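PDB 5WHG: tRNA endonuclease VMS1, which cleaves peptidyl-tRNAs in ribosome-associated quality control, releasing stalled, incompletely made polypeptides for degradation, and associates with the 60S ribosomal subunit. Local coordinates for residues K19-F25 and W358-L364; I222-L228 and Q244-F248; C310-R316 and R338-F342. One frame throughout, in Å; residues are numbered along the deposited sequence.

All three contacts gather round the VLRF1 core. Interaction 1 spans the longest stretch of chain, bringing the N-terminal loop 19-25 onto the end of helix 351-362; interactions 2 and 3 both fall within that span, one following the other. Interactions 2 and 3 belong to one mixed five-stranded sheet, at its two outermost strand pairs, with centres about 16 Å apart. The centre of interaction 1 lies about 11 Å from that of interaction 2 and about 17 Å from that of interaction 3. Helix 351-362 connects them: Trp358 meets Val223 and His225, while Leu361 packs on Phe314. The N-terminal segment is thereby packed against the VLRF1 core.

Interaction 1. Residues K19-F25 and W358-L364; sequences KNDLYIF and WCELSYL
The C-terminal end of helix 351-362, part of the VLRF1 domain, is where the N-terminal segment 19-25 docks, through a single beta bridge between Tyr23 and Tyr363. Two nearly straight backbone bonds make the bridge: Leu364 N gives to Leu22 O at 3.0 Å, and Ile24 N to Ser362 O at 2.8 Å. The bridge sets the Tyr363 ring between two residues of the N-terminal segment. Over one face lies Tyr23, whose CD1 comes to 3.5 Å from Tyr363 CZ, near the rim; the two rings meet obliquely, their planes at 59°. Over the opposite face the Lys19 chain reaches across, and its NZ makes a cation-pi contact 4.3 Å from the centroid of the Tyr363 ring.

Tyr23 holds CG anti to the backbone N (chi1 -171°), which carries its ring past Ser362 until OH lies beside Trp358 NE1. The hydroxyl has its main partner outside the two segments, in the backbone carbonyl of His225. A water donates to Tyr23 OH and accepts weakly from Trp358 NE1, supplementing a weak direct bond from that indole nitrogen to the hydroxyl. Further along, the side chains of Phe25 and Trp358 cross at about a right angle, Phe25 CE2 coming to 3.6 Å from Trp358 CZ2, and Phe25 stacks on the His225 ring.

Next to the bridge, Ile24 CG1 packs on Leu364 CD2; Leu364 also touches Leu176 and Ile178 of strand 176-179, and Ile24 touches Ile178, joining the helix end to the neighbouring antiparallel sheet. Ser362 turns its hydroxyl back into the helix: OG donates to Trp358 O at 2.7 Å, while the same OG lies 3.3 Å from Tyr23 CE1, at the edge of the tyrosine ring.

Interaction 2. Residues I222-L228 and Q244-F248; sequences IVSHQRL and QAVNF
Residues 222-224 and 247-248 run antiparallel, with Val223 and Phe248 as a non-hydrogen-bonded pair whose CA atoms are 4.4 Å apart. Next to it, Ser224 N donates to Asn247 O at 2.8 Å. Val223 brings its CB to the edge of the Phe248 ring, 3.6 Å from CE1, and CG2, anti to its own backbone N, also lies in the plane of that ring. CG2 in addition touches Val246 CG1, and Trp358 of helix 351-362 packs on both valines. This is one of the two outer strand pairs, 217-224 with 247-255, of the mixed VLRF1 sheet.

Beyond Ser224 the backbones part around a water, which donates to Ser224 O and Gln226 O and accepts from Asn247 N. An ST turn bends the chain here: Ser224 OG takes the N-H of Gln226 at 2.8 Å. Leu228 then returns to the other segment, where its CG lies 3.5 Å from Ala245 O. Its side chain crosses that of Asn247 at about a right angle, with CD2 4.0 Å from Asn247 ND2. Arg227 CG lies 4.3 Å from Ala245 CB, and the guanidinium then leaves to form a salt bridge with Asp26.

Interaction 3. Residues C310-R316 and R338-F342; sequences CDNIFIR and RIKSF
Strands 313-316 and 339-340 run parallel, pairing Ile313 with Ile339 and Phe314 with Lys340. Three backbone bonds join them: Ile313 N to Arg338 O, Lys340 N to Ile313 O and Ile315 N to Lys340 O, all between 2.9 and 3.0 Å.

Arg338 runs back along the approach to the first strand. Bent at chi3 (-57°), its chain turns the guanidinium so that NH1 gives a straight bond, 3.2 Å long, to a lone pair of Cys310 O, within the planes of both groups. Ile313 CD1 sits over the centre of one guanidinium face, 3.7 Å from Arg338 CZ. A salt bridge to Asp336 and a bond from NH1 to Leu307 O further fix this group. On the sheet face of Phe314 and Lys340, opposite Ile313 and Ile339, Lys340 stretches out past the Phe314 ring until NZ meets Asn312 OD1 at 2.7 Å, from above the amide plane; Ser181 O and Phe183 O also take bonds from this ammonium, which is thus gripped by three oxygens.

Phe342 lays one face of its ring against Phe314 CB, a CH-pi contact 3.8 Å from the ring centroid. The edge of that same ring faces Arg316 N, and Ala357 of helix 351-362 touches it too. Parallel neighbours linked through helix 320-323 form a beta-alpha-beta unit, here at the 339-340 edge of the mixed VLRF1 sheet.

Interaction 1. Residues K19-F25 and W358-L364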
# COMPACT_ATOMS: atom_id res chain seq x y z
N LYS A 19 14.46 -12.52 -0.86
CA LYS A 19 13.43 -11.49 -0.89
C LYS A 19 12.24 -11.86 -0.02
O LYS A 19 11.60 -10.98 0.57
CB LYS A 19 12.97 -11.20 -2.32
CG LYS A 19 12.27 -9.83 -2.45
CD LYS A 19 11.79 -9.50 -3.86
CE LYS A 19 11.54 -7.99 -3.99
NZ LYS A 19 10.32 -7.63 -4.79
N ASN A 20 11.94 -13.16 0.11
CA ASN A 20 10.85 -13.60 0.96
C ASN A 20 11.03 -13.18 2.41
O ASN A 20 10.05 -13.07 3.14
CB ASN A 20 10.72 -15.13 0.89
CG ASN A 20 9.41 -15.57 0.26
OD1 ASN A 20 8.42 -14.86 0.32
ND2 ASN A 20 9.42 -16.75 -0.35
N ASP A 21 12.28 -12.94 2.84
CA ASP A 21 12.60 -12.56 4.20
C ASP A 21 12.64 -11.04 4.38
O ASP A 21 13.19 -10.55 5.38
CB ASP A 21 13.94 -13.17 4.63
CG ASP A 21 14.05 -14.67 4.34
OD1 ASP A 21 13.03 -15.39 4.42
OD2 ASP A 21 15.18 -15.13 4.06
N LEU A 22 12.08 -10.28 3.44
CA LEU A 22 12.28 -8.85 3.37
C LEU A 22 10.98 -8.08 3.26
O LEU A 22 11.01 -6.85 3.07
CB LEU A 22 13.19 -8.50 2.18
CG LEU A 22 14.64 -8.99 2.33
CD1 LEU A 22 15.44 -8.74 1.06
CD2 LEU A 22 15.32 -8.34 3.53
N TYR A 23 9.84 -8.76 3.36
CA TYR A 23 8.55 -8.07 3.30
C TYR A 23 8.37 -7.21 4.55
O TYR A 23 8.36 -7.73 5.68
CB TYR A 23 7.41 -9.07 3.17
CG TYR A 23 6.07 -8.42 2.89
CD1 TYR A 23 5.85 -7.72 1.71
CD2 TYR A 23 5.03 -8.51 3.79
CE1 TYR A 23 4.63 -7.14 1.45
CE2 TYR A 23 3.80 -7.93 3.54
CZ TYR A 23 3.61 -7.25 2.37
OH TYR A 23 2.40 -6.67 2.11
N ILE A 24 8.20 -5.91 4.35
CA ILE A 24 8.18 -4.95 5.45
C ILE A 24 7.09 -5.24 6.48
O ILE A 24 7.25 -4.87 7.65
CB ILE A 24 8.06 -3.54 4.84
CG1 ILE A 24 9.37 -3.18 4.14
CG2 ILE A 24 7.73 -2.51 5.90
CD1 ILE A 24 9.22 -2.09 3.11
N PHE A 25 6.01 -5.93 6.11
CA PHE A 25 4.92 -6.20 7.04
C PHE A 25 4.94 -7.62 7.60
O PHE A 25 3.94 -8.06 8.18
CB PHE A 25 3.58 -5.90 6.36
CG PHE A 25 3.46 -4.49 5.87
CD1 PHE A 25 3.51 -3.43 6.76
CD2 PHE A 25 3.32 -4.22 4.52
CE1 PHE A 25 3.40 -2.12 6.33
CE2 PHE A 25 3.21 -2.92 4.07
CZ PHE A 25 3.24 -1.87 4.98
N TRP A 358 3.20 -2.08 -5.72
CA TRP A 358 3.11 -2.50 -4.32
C TRP A 358 4.34 -3.30 -3.91
O TRP A 358 4.93 -3.04 -2.85
CB TRP A 358 1.84 -3.32 -4.06
CG TRP A 358 1.72 -3.66 -2.60
CD1 TRP A 358 1.73 -4.91 -2.04
CD2 TRP A 358 1.60 -2.73 -1.51
NE1 TRP A 358 1.61 -4.82 -0.67
CE2 TRP A 358 1.54 -3.50 -0.31
CE3 TRP A 358 1.55 -1.34 -1.42
CZ2 TRP A 358 1.41 -2.91 0.96
CZ3 TRP A 358 1.43 -0.75 -0.16
CH2 TRP A 358 1.36 -1.54 1.02
N CYS A 359 4.75 -4.27 -4.72
CA CYS A 359 5.94 -5.05 -4.36
C CYS A 359 7.16 -4.15 -4.27
O CYS A 359 8.03 -4.36 -3.41
CB CYS A 359 6.18 -6.17 -5.36
SG CYS A 359 4.99 -7.52 -5.28
N GLU A 360 7.24 -3.13 -5.13
CA GLU A 360 8.31 -2.15 -5.08
C GLU A 360 8.29 -1.29 -3.81
O GLU A 360 9.34 -0.81 -3.38
CB GLU A 360 8.23 -1.25 -6.32
CG GLU A 360 9.26 -0.15 -6.37
CD GLU A 360 10.66 -0.69 -6.25
OE1 GLU A 360 11.45 -0.10 -5.48
OE2 GLU A 360 10.97 -1.72 -6.90
N LEU A 361 7.12 -1.07 -3.20
CA LEU A 361 7.07 -0.30 -1.95
C LEU A 361 7.22 -1.16 -0.70
O LEU A 361 7.66 -0.64 0.35
CB LEU A 361 5.75 0.47 -1.84
CG LEU A 361 5.43 1.69 -2.71
CD1 LEU A 361 3.91 1.84 -2.82
CD2 LEU A 361 6.04 2.95 -2.13
N SER A 362 6.88 -2.43 -0.76
CA SER A 362 6.65 -3.21 0.43
C SER A 362 7.77 -4.18 0.77
O SER A 362 7.67 -4.91 1.77
CB SER A 362 5.31 -3.96 0.30
OG SER A 362 5.32 -4.82 -0.83
N TYR A 363 8.85 -4.22 -0.01
CA TYR A 363 10.00 -5.07 0.28
C TYR A 363 11.24 -4.20 0.49
O TYR A 363 11.47 -3.24 -0.26
CB TYR A 363 10.28 -6.07 -0.85
CG TYR A 363 9.27 -7.19 -0.92
CD1 TYR A 363 8.06 -7.03 -1.61
CD2 TYR A 363 9.52 -8.42 -0.31
CE1 TYR A 363 7.13 -8.04 -1.67
CE2 TYR A 363 8.60 -9.46 -0.38
CZ TYR A 363 7.40 -9.26 -1.05
OH TYR A 363 6.47 -10.26 -1.13
N LEU A 364 12.03 -4.54 1.50
CA LEU A 364 13.27 -3.81 1.71
C LEU A 364 14.18 -4.01 0.51
O LEU A 364 14.12 -5.03 -0.19
CB LEU A 364 13.95 -4.25 3.00
CG LEU A 364 13.23 -3.99 4.32
CD1 LEU A 364 14.06 -4.50 5.47
CD2 LEU A 364 12.87 -2.51 4.51
O HOH W 1 1.36 -8.02 -0.35

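Interaction 2. Residues I222-L228 and Q244-F248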
# COMPACT_ATOMS: atom_id res chain seq x y z
N ILE A 222 -7.53 -1.68 -3.44
CA ILE A 222 -7.33 -1.66 -1.99
C ILE A 222 -6.48 -2.88 -1.65
O ILE A 222 -6.91 -4.02 -1.85
CB ILE A 222 -8.67 -1.67 -1.22
CG1 ILE A 222 -9.56 -0.47 -1.58
CG2 ILE A 222 -8.42 -1.71 0.28
CD1 ILE A 222 -8.95 0.91 -1.31
N VAL A 223 -5.25 -2.66 -1.18
CA VAL A 223 -4.30 -3.75 -0.95
C VAL A 223 -4.22 -4.03 0.55
O VAL A 223 -4.11 -3.11 1.36
CB VAL A 223 -2.91 -3.41 -1.51
CG1 VAL A 223 -2.35 -2.11 -0.90
CG2 VAL A 223 -1.93 -4.58 -1.28
N SER A 224 -4.30 -5.31 0.91
CA SER A 224 -4.05 -5.71 2.29
C SER A 224 -2.55 -5.81 2.55
O SER A 224 -1.80 -6.30 1.71
CB SER A 224 -4.70 -7.06 2.57
OG SER A 224 -3.91 -7.80 3.49
N HIS A 225 -2.13 -5.36 3.73
CA HIS A 225 -0.73 -5.52 4.10
C HIS A 225 -0.36 -6.97 4.38
O HIS A 225 0.83 -7.29 4.41
CB HIS A 225 -0.40 -4.64 5.30
CG HIS A 225 -0.54 -3.17 5.02
ND1 HIS A 225 -0.08 -2.20 5.89
CD2 HIS A 225 -1.08 -2.50 3.97
CE1 HIS A 225 -0.34 -1.00 5.39
NE2 HIS A 225 -0.94 -1.16 4.22
N GLN A 226 -1.34 -7.86 4.54
CA GLN A 226 -1.04 -9.27 4.75
C GLN A 226 -0.76 -9.96 3.41
O GLN A 226 -1.53 -9.80 2.46
CB GLN A 226 -2.19 -9.97 5.46
CG GLN A 226 -1.84 -11.36 6.01
CD GLN A 226 -1.17 -11.28 7.37
OE1 GLN A 226 -0.60 -10.24 7.74
NE2 GLN A 226 -1.25 -12.36 8.14
N ARG A 227 0.30 -10.75 3.36
CA ARG A 227 0.67 -11.52 2.18
C ARG A 227 -0.09 -12.84 2.11
O ARG A 227 -0.95 -13.14 2.95
CB ARG A 227 2.17 -11.77 2.16
CG ARG A 227 3.00 -10.69 1.53
CD ARG A 227 4.44 -11.18 1.39
NE ARG A 227 4.87 -11.89 2.59
CZ ARG A 227 6.04 -12.52 2.71
NH1 ARG A 227 6.90 -12.55 1.70
NH2 ARG A 227 6.34 -13.13 3.85
N LEU A 228 0.23 -13.66 1.12
CA LEU A 228 -0.46 -14.92 0.89
C LEU A 228 0.56 -16.05 0.74
O LEU A 228 1.71 -15.97 1.20
CB LEU A 228 -1.39 -14.81 -0.33
CG LEU A 228 -2.51 -13.76 -0.39
CD1 LEU A 228 -3.30 -13.86 -1.70
CD2 LEU A 228 -3.48 -13.82 0.79
N GLN A 244 2.27 -12.95 -6.79
CA GLN A 244 1.12 -13.80 -6.50
C GLN A 244 0.66 -13.71 -5.05
O GLN A 244 -0.44 -14.19 -4.74
CB GLN A 244 1.45 -15.24 -6.86
CG GLN A 244 0.25 -16.01 -7.33
CD GLN A 244 0.61 -17.41 -7.73
OE1 GLN A 244 1.79 -17.76 -7.80
NE2 GLN A 244 -0.40 -18.23 -7.99
N ALA A 245 1.44 -13.10 -4.17
CA ALA A 245 1.10 -13.01 -2.76
C ALA A 245 0.46 -11.68 -2.40
O ALA A 245 0.04 -11.50 -1.24
CB ALA A 245 2.35 -13.25 -1.90
N VAL A 246 0.37 -10.74 -3.34
CA VAL A 246 -0.31 -9.47 -3.10
C VAL A 246 -1.81 -9.73 -2.98
O VAL A 246 -2.42 -10.32 -3.88
CB VAL A 246 -0.02 -8.47 -4.23
CG1 VAL A 246 -0.72 -7.15 -3.95
CG2 VAL A 246 1.47 -8.25 -4.40
N ASN A 247 -2.41 -9.29 -1.88
CA ASN A 247 -3.83 -9.50 -1.65
C ASN A 247 -4.59 -8.20 -1.90
O ASN A 247 -4.58 -7.29 -1.06
CB ASN A 247 -4.06 -10.02 -0.24
CG ASN A 247 -5.49 -10.35 0.03
OD1 ASN A 247 -6.31 -10.38 -0.89
ND2 ASN A 247 -5.80 -10.63 1.28
N PHE A 248 -5.27 -8.12 -3.05
CA PHE A 248 -6.10 -6.96 -3.39
C PHE A 248 -7.52 -7.25 -2.91
O PHE A 248 -8.21 -8.07 -3.51
CB PHE A 248 -6.08 -6.65 -4.89
CG PHE A 248 -4.88 -5.86 -5.36
CD1 PHE A 248 -3.99 -5.28 -4.45
CD2 PHE A 248 -4.64 -5.69 -6.72
CE1 PHE A 248 -2.87 -4.56 -4.90
CE2 PHE A 248 -3.53 -4.97 -7.18
CZ PHE A 248 -2.65 -4.41 -6.27
O HOH W 2 -1.35 -8.36 0.21

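Interaction 3. Residues C310-R316 and R338-F342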
# COMPACT_ATOMS: atom_id res chain seq x y z
N CYS A 310 -7.40 3.60 5.40
CA CYS A 310 -6.11 3.29 4.77
C CYS A 310 -4.97 4.00 5.47
O CYS A 310 -5.09 5.17 5.84
CB CYS A 310 -6.08 3.66 3.30
SG CYS A 310 -6.88 2.49 2.26
N ASP A 311 -3.85 3.28 5.64
CA ASP A 311 -2.60 3.91 6.05
C ASP A 311 -2.18 4.98 5.06
O ASP A 311 -2.06 6.16 5.40
CB ASP A 311 -1.49 2.85 6.15
CG ASP A 311 -1.48 2.10 7.49
OD1 ASP A 311 -2.57 1.80 8.03
OD2 ASP A 311 -0.36 1.80 7.98
N ASN A 312 -1.95 4.58 3.81
CA ASN A 312 -1.54 5.47 2.74
C ASN A 312 -2.46 5.31 1.55
O ASN A 312 -3.03 4.24 1.31
CB ASN A 312 -0.10 5.19 2.30
CG ASN A 312 0.91 5.39 3.43
OD1 ASN A 312 1.10 6.50 3.92
ND2 ASN A 312 1.55 4.32 3.82
N ILE A 313 -2.60 6.40 0.80
CA ILE A 313 -3.30 6.40 -0.48
C ILE A 313 -2.31 6.90 -1.54
O ILE A 313 -2.07 8.11 -1.66
CB ILE A 313 -4.58 7.24 -0.43
CG1 ILE A 313 -5.52 6.67 0.64
CG2 ILE A 313 -5.25 7.26 -1.78
CD1 ILE A 313 -6.60 7.64 1.18
N PHE A 314 -1.73 5.97 -2.31
CA PHE A 314 -0.76 6.28 -3.37
C PHE A 314 -1.47 6.54 -4.70
O PHE A 314 -2.21 5.68 -5.18
CB PHE A 314 0.26 5.15 -3.54
CG PHE A 314 1.23 5.04 -2.39
CD1 PHE A 314 2.21 6.01 -2.19
CD2 PHE A 314 1.16 3.97 -1.50
CE1 PHE A 314 3.09 5.92 -1.12
CE2 PHE A 314 2.05 3.87 -0.43
CZ PHE A 314 3.01 4.85 -0.24
N ILE A 315 -1.22 7.70 -5.29
CA ILE A 315 -1.88 8.13 -6.52
C ILE A 315 -0.83 8.58 -7.52
O ILE A 315 0.02 9.41 -7.19
CB ILE A 315 -2.87 9.28 -6.28
CG1 ILE A 315 -3.80 8.95 -5.12
CG2 ILE A 315 -3.72 9.54 -7.52
CD1 ILE A 315 -4.99 9.91 -5.05
N ARG A 316 -0.90 8.08 -8.74
CA ARG A 316 -0.16 8.66 -9.86
C ARG A 316 -1.14 9.28 -10.85
O ARG A 316 -1.97 8.57 -11.44
CB ARG A 316 0.73 7.66 -10.60
CG ARG A 316 1.25 8.37 -11.88
CD ARG A 316 2.45 7.77 -12.54
NE ARG A 316 2.21 6.47 -13.19
CZ ARG A 316 1.30 6.23 -14.14
NH1 ARG A 316 0.49 7.17 -14.60
NH2 ARG A 316 1.20 5.00 -14.63
N ARG A 338 -2.23 11.34 4.02
CA ARG A 338 -2.10 9.97 3.50
C ARG A 338 -1.92 9.93 1.99
O ARG A 338 -1.41 8.93 1.46
CB ARG A 338 -3.33 9.16 3.88
CG ARG A 338 -3.53 9.01 5.35
CD ARG A 338 -4.85 8.34 5.64
NE ARG A 338 -5.92 9.12 5.03
CZ ARG A 338 -7.11 8.61 4.74
NH1 ARG A 338 -7.35 7.33 5.00
NH2 ARG A 338 -8.04 9.38 4.17
N ILE A 339 -2.34 10.97 1.28
CA ILE A 339 -2.29 10.97 -0.18
C ILE A 339 -0.88 11.31 -0.63
O ILE A 339 -0.35 12.37 -0.30
CB ILE A 339 -3.32 11.95 -0.76
CG1 ILE A 339 -4.73 11.48 -0.39
CG2 ILE A 339 -3.16 12.04 -2.24
CD1 ILE A 339 -5.83 12.29 -0.96
N LYS A 340 -0.26 10.40 -1.39
CA LYS A 340 1.15 10.51 -1.70
C LYS A 340 1.43 10.03 -3.11
O LYS A 340 0.80 9.09 -3.61
CB LYS A 340 1.99 9.69 -0.72
CG LYS A 340 1.77 10.04 0.73
CD LYS A 340 2.45 9.02 1.60
CE LYS A 340 2.17 9.27 3.05
NZ LYS A 340 3.03 8.39 3.86
N SER A 341 2.41 10.66 -3.75
CA SER A 341 2.95 10.13 -4.99
C SER A 341 3.60 8.77 -4.77
O SER A 341 3.99 8.40 -3.66
CB SER A 341 3.98 11.08 -5.57
OG SER A 341 3.33 12.20 -6.12
N PHE A 342 3.70 8.02 -5.86
CA PHE A 342 4.61 6.88 -5.90
C PHE A 342 6.04 7.39 -6.00
O PHE A 342 6.36 8.17 -6.90
CB PHE A 342 4.29 5.99 -7.10
CG PHE A 342 3.02 5.19 -6.96
CD1 PHE A 342 3.03 3.93 -6.39
CD2 PHE A 342 1.82 5.69 -7.45
CE1 PHE A 342 1.87 3.17 -6.30
CE2 PHE A 342 0.64 4.94 -7.36
CZ PHE A 342 0.67 3.67 -6.79